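Local atomic coordinates of shikimate dehydrogenase (NADP(+)) (Listeria monocytogenes, PDB entry 3TNL), a protein that probably catalyses the reversible NADPH-linked reduction of 3-dehydroshikimate to shikimate, a step of the chorismate pathway toward aromatic amino acids. Residues H56-Y67 and F297-P306. Numbering follows the deposited sequence.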
loop_
_atom_site.group_PDB
_atom_site.type_symbol
_atom_site.label_atom_id
_atom_site.label_comp_id
_atom_site.label_asym_id
_atom_site.label_seq_id
_atom_site.Cartn_x
_atom_site.Cartn_y
_atom_site.Cartn_z
ATOM N N HIS B 56 -10.778 5.607 -7.705
ATOM C CA HIS B 56 -10.888 4.208 -7.291
ATOM C C HIS B 56 -11.304 4.035 -5.840
ATOM O O HIS B 56 -12.091 3.145 -5.533
ATOM C CB HIS B 56 -9.605 3.436 -7.621
ATOM C CG HIS B 56 -9.406 3.278 -9.089
ATOM N ND1 HIS B 56 -10.204 2.441 -9.852
ATOM C CD2 HIS B 56 -8.576 3.906 -9.950
ATOM C CE1 HIS B 56 -9.845 2.549 -11.115
ATOM N NE2 HIS B 56 -8.846 3.413 -11.203
ATOM N N ASN B 57 -10.807 4.881 -4.947
ATOM C CA ASN B 57 -11.216 4.762 -3.543
ATOM C C ASN B 57 -12.710 5.039 -3.349
ATOM O O ASN B 57 -13.386 4.368 -2.587
ATOM C CB ASN B 57 -10.335 5.647 -2.653
ATOM C CG ASN B 57 -8.968 5.075 -2.487
ATOM O OD1 ASN B 57 -8.847 3.874 -2.333
ATOM N ND2 ASN B 57 -7.935 5.915 -2.537
ATOM N N GLU B 58 -13.224 6.016 -4.070
ATOM C CA GLU B 58 -14.674 6.308 -4.012
ATOM C C GLU B 58 -15.446 5.112 -4.566
ATOM O O GLU B 58 -16.486 4.741 -4.010
ATOM C CB GLU B 58 -15.014 7.596 -4.757
ATOM C CG GLU B 58 -14.515 8.850 -4.046
ATOM C CD GLU B 58 -15.320 9.245 -2.827
ATOM O OE1 GLU B 58 -14.789 10.029 -2.023
ATOM O OE2 GLU B 58 -16.482 8.807 -2.690
ATOM N N ALA B 59 -14.944 4.481 -5.639
ATOM C CA ALA B 59 -15.599 3.313 -6.214
ATOM C C ALA B 59 -15.557 2.134 -5.237
ATOM O O ALA B 59 -16.574 1.459 -5.006
ATOM C CB ALA B 59 -14.935 2.920 -7.597
ATOM N N PHE B 60 -14.391 1.881 -4.641
ATOM C CA PHE B 60 -14.292 0.778 -3.698
ATOM C C PHE B 60 -15.269 0.975 -2.536
ATOM O O PHE B 60 -15.975 0.035 -2.146
ATOM C CB PHE B 60 -12.898 0.639 -3.099
ATOM C CG PHE B 60 -11.815 0.327 -4.070
ATOM C CD1 PHE B 60 -11.979 -0.604 -5.064
ATOM C CD2 PHE B 60 -10.572 0.927 -3.920
ATOM C CE1 PHE B 60 -10.941 -0.928 -5.911
ATOM C CE2 PHE B 60 -9.498 0.588 -4.761
ATOM C CZ PHE B 60 -9.704 -0.301 -5.798
ATOM N N ALA B 61 -15.283 2.177 -1.972
ATOM C CA ALA B 61 -16.155 2.494 -0.833
ATOM C C ALA B 61 -17.633 2.366 -1.181
ATOM O O ALA B 61 -18.399 1.794 -0.398
ATOM C CB ALA B 61 -15.835 3.877 -0.272
ATOM N N LYS B 62 -18.019 2.863 -2.353
ATOM C CA LYS B 62 -19.402 2.766 -2.826
ATOM C C LYS B 62 -19.844 1.312 -2.934
ATOM O O LYS B 62 -20.958 0.960 -2.500
ATOM C CB LYS B 62 -19.533 3.442 -4.202
ATOM C CG LYS B 62 -20.944 3.420 -4.807
ATOM C CD LYS B 62 -21.936 4.122 -3.921
ATOM C CE LYS B 62 -23.293 4.263 -4.623
ATOM N NZ LYS B 62 -24.295 4.895 -3.717
ATOM N N LEU B 63 -18.995 0.459 -3.502
ATOM C CA LEU B 63 -19.331 -0.954 -3.709
ATOM C C LEU B 63 -19.031 -1.831 -2.487
ATOM O O LEU B 63 -19.327 -3.022 -2.501
ATOM C CB LEU B 63 -18.592 -1.530 -4.925
ATOM C CG LEU B 63 -18.910 -0.941 -6.308
ATOM C CD1 LEU B 63 -18.298 -1.795 -7.390
ATOM C CD2 LEU B 63 -20.383 -0.831 -6.521
ATOM N N GLY B 64 -18.412 -1.248 -1.461
ATOM C CA GLY B 64 -18.049 -1.998 -0.254
ATOM C C GLY B 64 -16.951 -3.022 -0.475
ATOM O O GLY B 64 -16.921 -4.063 0.179
ATOM N N LEU B 65 -16.032 -2.725 -1.395
ATOM C CA LEU B 65 -14.939 -3.617 -1.694
ATOM C C LEU B 65 -13.769 -3.225 -0.788
ATOM O O LEU B 65 -13.510 -2.031 -0.598
ATOM C CB LEU B 65 -14.524 -3.534 -3.165
ATOM C CG LEU B 65 -15.645 -3.713 -4.186
ATOM C CD1 LEU B 65 -15.035 -3.748 -5.595
ATOM C CD2 LEU B 65 -16.487 -4.951 -3.909
ATOM N N ASP B 66 -13.055 -4.214 -0.270
ATOM C CA ASP B 66 -12.009 -3.947 0.706
ATOM C C ASP B 66 -10.637 -3.757 0.075
ATOM O O ASP B 66 -9.722 -4.581 0.236
ATOM C CB ASP B 66 -12.006 -5.033 1.756
ATOM C CG ASP B 66 -11.357 -4.595 3.057
ATOM O OD1 ASP B 66 -11.246 -5.474 3.940
ATOM O OD2 ASP B 66 -10.980 -3.381 3.187
ATOM N N TYR B 67 -10.530 -2.666 -0.680
ATOM C CA TYR B 67 -9.309 -2.251 -1.328
ATOM C C TYR B 67 -9.118 -0.761 -1.115
ATOM O O TYR B 67 -10.067 -0.016 -0.838
ATOM C CB TYR B 67 -9.362 -2.486 -2.846
ATOM C CG TYR B 67 -9.131 -3.890 -3.352
ATOM C CD1 TYR B 67 -7.839 -4.413 -3.474
ATOM C CD2 TYR B 67 -10.188 -4.666 -3.795
ATOM C CE1 TYR B 67 -7.621 -5.680 -3.974
ATOM C CE2 TYR B 67 -9.971 -5.947 -4.308
ATOM C CZ TYR B 67 -8.687 -6.443 -4.389
ATOM O OH TYR B 67 -8.465 -7.707 -4.893
ATOM N N PHE B 297 -10.530 -1.119 -13.234
ATOM C CA PHE B 297 -11.290 -1.511 -12.043
ATOM C C PHE B 297 -11.856 -2.933 -12.180
ATOM O O PHE B 297 -11.773 -3.743 -11.229
ATOM C CB PHE B 297 -12.413 -0.507 -11.843
ATOM C CG PHE B 297 -13.159 -0.673 -10.557
ATOM C CD1 PHE B 297 -12.761 0.002 -9.426
ATOM C CD2 PHE B 297 -14.280 -1.490 -10.489
ATOM C CE1 PHE B 297 -13.483 -0.135 -8.233
ATOM C CE2 PHE B 297 -14.991 -1.644 -9.302
ATOM C CZ PHE B 297 -14.572 -0.962 -8.175
ATOM N N GLU B 298 -12.377 -3.253 -13.363
ATOM C CA GLU B 298 -12.920 -4.622 -13.608
ATOM C C GLU B 298 -11.823 -5.663 -13.685
ATOM O O GLU B 298 -11.987 -6.793 -13.172
ATOM C CB GLU B 298 -13.818 -4.718 -14.861
ATOM C CG GLU B 298 -14.359 -6.188 -15.070
ATOM C CD GLU B 298 -15.254 -6.425 -16.305
ATOM O OE1 GLU B 298 -15.575 -5.475 -17.038
ATOM O OE2 GLU B 298 -15.616 -7.612 -16.525
ATOM N N ILE B 299 -10.715 -5.315 -14.332
ATOM C CA ILE B 299 -9.562 -6.211 -14.424
ATOM C C ILE B 299 -9.129 -6.616 -12.989
ATOM O O ILE B 299 -8.816 -7.771 -12.732
ATOM C CB ILE B 299 -8.409 -5.558 -15.232
ATOM C CG1 ILE B 299 -8.694 -5.614 -16.743
ATOM C CG2 ILE B 299 -7.110 -6.251 -14.970
ATOM C CD1 ILE B 299 -7.820 -4.719 -17.593
ATOM N N TRP B 300 -9.127 -5.669 -12.057
ATOM C CA TRP B 300 -8.679 -5.999 -10.712
ATOM C C TRP B 300 -9.712 -6.693 -9.849
ATOM O O TRP B 300 -9.397 -7.673 -9.167
ATOM C CB TRP B 300 -8.218 -4.757 -9.945
ATOM C CG TRP B 300 -7.056 -4.004 -10.607
ATOM C CD1 TRP B 300 -5.950 -4.529 -11.185
ATOM C CD2 TRP B 300 -6.924 -2.585 -10.720
ATOM N NE1 TRP B 300 -5.159 -3.532 -11.657
ATOM C CE2 TRP B 300 -5.742 -2.325 -11.406
ATOM C CE3 TRP B 300 -7.739 -1.516 -10.333
ATOM C CZ2 TRP B 300 -5.314 -1.030 -11.694
ATOM C CZ3 TRP B 300 -7.322 -0.221 -10.634
ATOM C CH2 TRP B 300 -6.128 0.001 -11.282
ATOM N N THR B 301 -10.923 -6.143 -9.855
ATOM C CA THR B 301 -12.007 -6.572 -8.934
ATOM C C THR B 301 -13.043 -7.516 -9.472
ATOM O O THR B 301 -13.768 -8.142 -8.690
ATOM C CB THR B 301 -12.774 -5.343 -8.388
ATOM O OG1 THR B 301 -13.620 -4.801 -9.420
ATOM C CG2 THR B 301 -11.817 -4.252 -7.823
ATOM N N HIS B 302 -13.175 -7.579 -10.789
ATOM C CA HIS B 302 -14.183 -8.385 -11.444
ATOM C C HIS B 302 -15.571 -7.967 -11.021
ATOM O O HIS B 302 -16.509 -8.779 -10.963
ATOM C CB HIS B 302 -13.874 -9.887 -11.364
ATOM C CG HIS B 302 -12.702 -10.245 -12.202
ATOM N ND1 HIS B 302 -12.796 -10.376 -13.569
ATOM C CD2 HIS B 302 -11.391 -10.363 -11.901
ATOM C CE1 HIS B 302 -11.592 -10.601 -14.065
ATOM N NE2 HIS B 302 -10.727 -10.612 -13.076
ATOM N N LYS B 303 -15.674 -6.662 -10.753
ATOM C CA LYS B 303 -16.938 -6.009 -10.530
ATOM C C LYS B 303 -16.941 -4.756 -11.402
ATOM O O LYS B 303 -15.913 -4.206 -11.728
ATOM C CB LYS B 303 -17.186 -5.722 -9.080
ATOM C CG LYS B 303 -17.209 -7.034 -8.285
ATOM C CD LYS B 303 -17.961 -6.929 -7.016
ATOM C CE LYS B 303 -17.917 -8.254 -6.268
ATOM N NZ LYS B 303 -18.824 -8.310 -5.108
ATOM N N GLU B 304 -18.130 -4.353 -11.813
ATOM C CA GLU B 304 -18.303 -3.190 -12.661
ATOM C C GLU B 304 -18.221 -1.901 -11.854
ATOM O O GLU B 304 -18.918 -1.758 -10.851
ATOM C CB GLU B 304 -19.696 -3.289 -13.315
ATOM C CG GLU B 304 -20.019 -2.201 -14.302
ATOM C CD GLU B 304 -21.329 -2.445 -15.040
ATOM O OE1 GLU B 304 -22.104 -3.347 -14.643
ATOM O OE2 GLU B 304 -21.579 -1.716 -16.019
ATOM N N MET B 305 -17.402 -0.942 -12.303
ATOM C CA MET B 305 -17.312 0.379 -11.648
ATOM C C MET B 305 -18.563 1.188 -11.927
ATOM O O MET B 305 -19.026 1.181 -13.044
ATOM C CB MET B 305 -16.103 1.193 -12.183
ATOM C CG MET B 305 -16.098 2.688 -11.747
ATOM S SD MET B 305 -14.767 3.750 -12.433
ATOM C CE MET B 305 -13.541 2.967 -11.661
ATOM N N PRO B 306 -19.085 1.907 -10.912
ATOM C CA PRO B 306 -20.287 2.765 -11.106
ATOM C C PRO B 306 -19.847 4.129 -11.671
ATOM O O PRO B 306 -19.659 5.084 -10.916
ATOM C CB PRO B 306 -20.844 2.885 -9.693
ATOM C CG PRO B 306 -19.653 2.759 -8.814
ATOM C CD PRO B 306 -18.701 1.824 -9.492
#
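F297 enters helix 52-63 as a knob into a hole formed by H56, A59, F60 and L63, a compact example of how the C-terminal part of a shikimate dehydrogenase chain packs back against its substrate-binding domain. With CG anti to the backbone N (chi1 -172°), the ring reaches toward helix 52-63. Its leading corner is tightly packed: CE1 of F297 lies 3.4 Å from CB of A59 and 3.5 Å from CE1 of F60. The F60 and F297 rings lie near parallel, planes at 28°, but are slid so far apart that they barely overlap. Deeper in, H56 meets the edge of F297 through ND1, while the W300 indole turns its own edge to the H56 face in a T-shaped pair, planes at 66°. The ring of Y69, outside the two segments, also stacks with H56, and S52, which binds shikimate, lies close by. W300 is tethered through NE1 to the carbonyl oxygen of V124. Toward solvent the fit slackens: beyond the Schellman motif at G64, CD2 of L65 meets CD of exposed K303 at 4.0 Å. No hydrogen bond joins the segments; within 297-306, OG1 of T301 donates to O of F297 at 2.8 Å, from above the carbonyl plane.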